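Local coordinates for uncharacterized protein ScGH5_18 (PDB 7LR8) that probably hydrolyses the Manβ1-4GlcNAc core disaccharide of N-glycans, as a glycoside hydrolase of family GH5 subfamily 18, at residues R115-T120 / D164-T169. The protein carries 1 engineered substitution. Residues are numbered along the deposited sequence; the frame is centred on the assembly and turned at random. Where two conformers were deposited one is given.
Sequences RRNLFT and DPDRVT. With AE3 (2-(2-ethoxyethoxy)ethanol), chain F.
Asp166 OD1 is gripped twice by Arg115, whose guanidinium comes side-on: NH2 lies 2.8 Å from OD1, and NE, at 3.2 Å, reaches the same oxygen on its syn lone pair. OD1 sits near the guanidinium plane, although the carboxylate is turned 52° against it. The remaining nitrogen, NH1, meets Asp164 OD2 tip to tip at 2.9 Å, making a three-residue salt-bridge network. The other oxygen, Asp166 OD2, takes the backbone N of Leu118 at 3.0 Å from above the carboxylate plane; a water lies within hydrogen-bonding reach of OD2 and Arg116 O. Asn117 slides past this carboxylate with its amide stacked on it, and its ND2 donates to Arg167 O at 3.1 Å. Asn117 CG stands anti to the backbone N (chi1 -172°); OD1 accepts from Phe119 N at 2.8 Å, an Asx turn. Beyond the polar cluster, the Phe119 ring meets Trp176 edge-to-face, and a bound 2-(2-ethoxyethoxy)ethanol lies against Thr120 O. An alanine in place of Asp166 would probably leave Arg115 with Asp164 as its remaining acidic partner here and Leu118 N without its carboxylate acceptor. Salt bridges and a carboxylate-to-backbone hydrogen bond thus join the loops leading into helices 122-139 and 170-187 of the (β/α)8 barrel, through a buried acid shared by an arginine and a backbone N-H.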
ATOM      1  N   ARG B 115      -6.783 -10.164   1.395  1.00 17.85           N
ATOM      2  CA  ARG B 115      -6.861 -10.216  -0.060  1.00 17.44           C
ATOM      3  C   ARG B 115      -8.282 -10.518  -0.507  1.00 17.09           C
ATOM      4  O   ARG B 115      -8.836 -11.574  -0.183  1.00 18.27           O
ATOM      5  CB  ARG B 115      -5.903 -11.267  -0.604  1.00 17.86           C
ATOM      6  CG  ARG B 115      -5.879 -11.340  -2.119  1.00 15.93           C
ATOM      7  CD  ARG B 115      -5.329 -10.048  -2.751  1.00 18.85           C
ATOM      8  NE  ARG B 115      -5.317 -10.109  -4.210  1.00 17.93           N
ATOM      9  CZ  ARG B 115      -4.279 -10.522  -4.927  1.00 20.26           C
ATOM     10  NH1 ARG B 115      -3.167 -10.935  -4.320  1.00 20.94           N
ATOM     11  NH2 ARG B 115      -4.356 -10.538  -6.257  1.00 19.49           N
ATOM     12  N   ARG B 116      -8.868  -9.585  -1.252  1.00 16.78           N
ATOM     13  CA  ARG B 116     -10.250  -9.686  -1.705  1.00 18.78           C
ATOM     14  C   ARG B 116     -10.311  -9.091  -3.100  1.00 18.05           C
ATOM     15  O   ARG B 116      -9.871  -7.958  -3.302  1.00 18.48           O
ATOM     16  CB  ARG B 116     -11.210  -8.957  -0.757  1.00 21.21           C
ATOM     17  CG  ARG B 116     -11.393  -9.653   0.579  1.00 15.69           C
ATOM     18  CD  ARG B 116     -12.287  -8.859   1.504  1.00 16.80           C
ATOM     19  NE  ARG B 116     -11.631  -7.681   2.060  1.00 16.52           N
ATOM     20  CZ  ARG B 116     -12.196  -6.870   2.953  1.00 14.66           C
ATOM     21  NH1 ARG B 116     -13.443  -7.112   3.391  1.00 16.09           N
ATOM     22  NH2 ARG B 116     -11.518  -5.833   3.424  1.00 18.81           N
ATOM     23  N   ASN B 117     -10.834  -9.871  -4.046  1.00 16.62           N
ATOM     24  CA  ASN B 117     -10.790  -9.521  -5.468  1.00 20.55           C
ATOM     25  C   ASN B 117     -11.393  -8.137  -5.717  1.00 15.67           C
ATOM     26  O   ASN B 117     -12.516  -7.853  -5.286  1.00 16.07           O
ATOM     27  CB  ASN B 117     -11.538 -10.617  -6.249  1.00 18.08           C
ATOM     28  CG  ASN B 117     -11.415 -10.483  -7.758  1.00 19.66           C
ATOM     29  OD1 ASN B 117     -11.765  -9.460  -8.316  1.00 20.91           O
ATOM     30  ND2 ASN B 117     -10.951 -11.546  -8.428  1.00 20.12           N
ATOM     31  N   LEU B 118     -10.629  -7.279  -6.426  1.00 14.64           N
ATOM     32  CA  LEU B 118     -11.018  -5.884  -6.639  1.00 16.34           C
ATOM     33  C   LEU B 118     -12.303  -5.769  -7.430  1.00 18.02           C
ATOM     34  O   LEU B 118     -13.002  -4.750  -7.334  1.00 17.80           O
ATOM     35  CB  LEU B 118      -9.914  -5.118  -7.391  1.00 16.15           C
ATOM     36  CG  LEU B 118      -8.629  -4.852  -6.627  1.00 17.81           C
ATOM     37  CD1 LEU B 118      -7.694  -4.028  -7.535  1.00 18.25           C
ATOM     38  CD2 LEU B 118      -8.921  -4.136  -5.309  1.00 20.12           C
ATOM     39  N   PHE B 119     -12.625  -6.785  -8.228  1.00 16.33           N
ATOM     40  CA  PHE B 119     -13.758  -6.712  -9.132  1.00 17.07           C
ATOM     41  C   PHE B 119     -14.974  -7.504  -8.674  1.00 17.71           C
ATOM     42  O   PHE B 119     -16.075  -7.232  -9.165  1.00 19.20           O
ATOM     43  CB  PHE B 119     -13.349  -7.204 -10.515  1.00 14.24           C
ATOM     44  CG  PHE B 119     -12.154  -6.491 -11.075  1.00 16.59           C
ATOM     45  CD1 PHE B 119     -12.274  -5.203 -11.556  1.00 20.65           C
ATOM     46  CD2 PHE B 119     -10.904  -7.104 -11.095  1.00 17.66           C
ATOM     47  CE1 PHE B 119     -11.175  -4.533 -12.071  1.00 18.33           C
ATOM     48  CE2 PHE B 119      -9.792  -6.444 -11.621  1.00 20.52           C
ATOM     49  CZ  PHE B 119      -9.936  -5.154 -12.101  1.00 19.98           C
ATOM     50  N   THR B 120     -14.817  -8.465  -7.757  1.00 17.96           N
ATOM     51  CA  THR B 120     -15.916  -9.350  -7.366  1.00 17.85           C
ATOM     52  C   THR B 120     -16.204  -9.419  -5.870  1.00 18.94           C
ATOM     53  O   THR B 120     -17.282  -9.918  -5.501  1.00 19.29           O
ATOM     54  CB  THR B 120     -15.673 -10.790  -7.854  1.00 22.29           C
ATOM     55  OG1 THR B 120     -14.541 -11.353  -7.168  1.00 22.35           O
ATOM     56  CG2 THR B 120     -15.448 -10.823  -9.374  1.00 23.31           C
ATOM     57  N   ASP B 164       0.289 -10.562 -10.294  1.00 19.55           N
ATOM     58  CA  ASP B 164      -0.563 -11.128  -9.253  1.00 18.88           C
ATOM     59  C   ASP B 164      -1.989 -10.642  -9.472  1.00 18.92           C
ATOM     60  O   ASP B 164      -2.531  -9.902  -8.639  1.00 19.97           O
ATOM     61  CB  ASP B 164      -0.031 -10.728  -7.874  1.00 20.25           C
ATOM     62  CG  ASP B 164      -0.776 -11.410  -6.722  1.00 22.40           C
ATOM     63  OD1 ASP B 164      -1.509 -12.403  -6.935  1.00 25.50           O
ATOM     64  OD2 ASP B 164      -0.607 -10.928  -5.589  1.00 26.45           O
ATOM     65  N   PRO B 165      -2.624 -11.026 -10.574  1.00 18.53           N
ATOM     66  CA  PRO B 165      -3.886 -10.397 -10.957  1.00 17.44           C
ATOM     67  C   PRO B 165      -5.068 -10.904 -10.144  1.00 19.59           C
ATOM     68  O   PRO B 165      -5.051 -11.997  -9.564  1.00 21.83           O
ATOM     69  CB  PRO B 165      -4.037 -10.777 -12.427  1.00 23.27           C
ATOM     70  CG  PRO B 165      -3.343 -12.105 -12.520  1.00 28.13           C
ATOM     71  CD  PRO B 165      -2.178 -12.013 -11.570  1.00 24.55           C
ATOM     72  N   ASP B 166      -6.095 -10.053 -10.107  1.00 16.79           N
ATOM     73  CA  ASP B 166      -7.432 -10.406  -9.624  1.00 20.21           C
ATOM     74  C   ASP B 166      -8.231 -10.803 -10.855  1.00 26.85           C
ATOM     75  O   ASP B 166      -8.746  -9.943 -11.581  1.00 25.62           O
ATOM     76  CB  ASP B 166      -8.101  -9.240  -8.903  1.00 22.77           C
ATOM     77  CG  ASP B 166      -7.576  -9.033  -7.509  1.00 20.77           C
ATOM     78  OD1 ASP B 166      -6.999  -9.985  -6.950  1.00 21.18           O
ATOM     79  OD2 ASP B 166      -7.742  -7.918  -6.980  1.00 18.79           O
ATOM     80  N   ARG B 167      -8.342 -12.102 -11.092  1.00 28.29           N
ATOM     81  CA  ARG B 167      -8.922 -12.580 -12.334  1.00 32.39           C
ATOM     82  C   ARG B 167     -10.435 -12.403 -12.340  1.00 26.21           C
ATOM     83  O   ARG B 167     -11.102 -12.546 -11.308  1.00 25.07           O
ATOM     84  CB  ARG B 167      -8.540 -14.040 -12.566  1.00 38.84           C
ATOM     85  CG  ARG B 167      -7.054 -14.180 -12.872  1.00 48.03           C
ATOM     86  CD  ARG B 167      -6.674 -15.532 -13.445  1.00 57.27           C
ATOM     87  NE  ARG B 167      -5.227 -15.617 -13.627  1.00 66.83           N
ATOM     88  CZ  ARG B 167      -4.366 -15.848 -12.640  1.00 75.65           C
ATOM     89  NH1 ARG B 167      -4.803 -16.026 -11.401  1.00 79.27           N
ATOM     90  NH2 ARG B 167      -3.063 -15.904 -12.892  1.00 78.53           N
ATOM     91  N   VAL B 168     -10.977 -12.081 -13.511  0.65 24.70           N
ATOM     92  CA  VAL B 168     -12.412 -11.892 -13.682  0.65 25.04           C
ATOM     93  C   VAL B 168     -12.790 -12.324 -15.086  0.65 24.54           C
ATOM     94  O   VAL B 168     -11.987 -12.237 -16.018  0.65 21.18           O
ATOM     95  CB  VAL B 168     -12.835 -10.423 -13.453  0.65 25.81           C
ATOM     96  CG1 VAL B 168     -12.999 -10.165 -11.988  0.65 30.04           C
ATOM     97  CG2 VAL B 168     -11.811  -9.467 -14.093  0.65 27.69           C
ATOM     98  N   THR B 169     -14.030 -12.769 -15.238  1.00 23.30           N
ATOM     99  CA  THR B 169     -14.560 -13.044 -16.560  1.00 21.18           C
ATOM    100  C   THR B 169     -14.979 -11.728 -17.199  1.00 24.47           C
ATOM    101  O   THR B 169     -15.145 -10.723 -16.505  1.00 23.15           O
ATOM    102  CB  THR B 169     -15.759 -13.987 -16.482  1.00 23.92           C
ATOM    103  OG1 THR B 169     -16.879 -13.303 -15.899  1.00 25.03           O
ATOM    104  CG2 THR B 169     -15.421 -15.216 -15.649  1.00 26.39           C
TER
HETATM  105  C1  AE3 F 601     -25.377  -7.745  -5.606  1.00 67.96           C
HETATM  106  C2  AE3 F 601     -24.491  -8.920  -5.203  1.00 68.30           C
HETATM  107  O2  AE3 F 601     -23.457  -8.473  -4.376  1.00 64.60           O
HETATM  108  C3  AE3 F 601     -22.220  -9.049  -4.676  1.00 62.63           C
HETATM  109  C4  AE3 F 601     -21.301  -7.978  -5.260  1.00 59.42           C
HETATM  110  O3  AE3 F 601     -20.372  -8.568  -6.124  1.00 58.52           O
HETATM  111  C5  AE3 F 601     -19.429  -7.675  -6.647  1.00 55.30           C
HETATM  112  C6  AE3 F 601     -19.817  -7.278  -8.070  1.00 52.83           C
HETATM  113  O4  AE3 F 601     -20.659  -6.159  -8.037  1.00 50.62           O
HETATM  114  O   HOH W   1      -7.228  -7.856  -4.336  1.00 19.81           O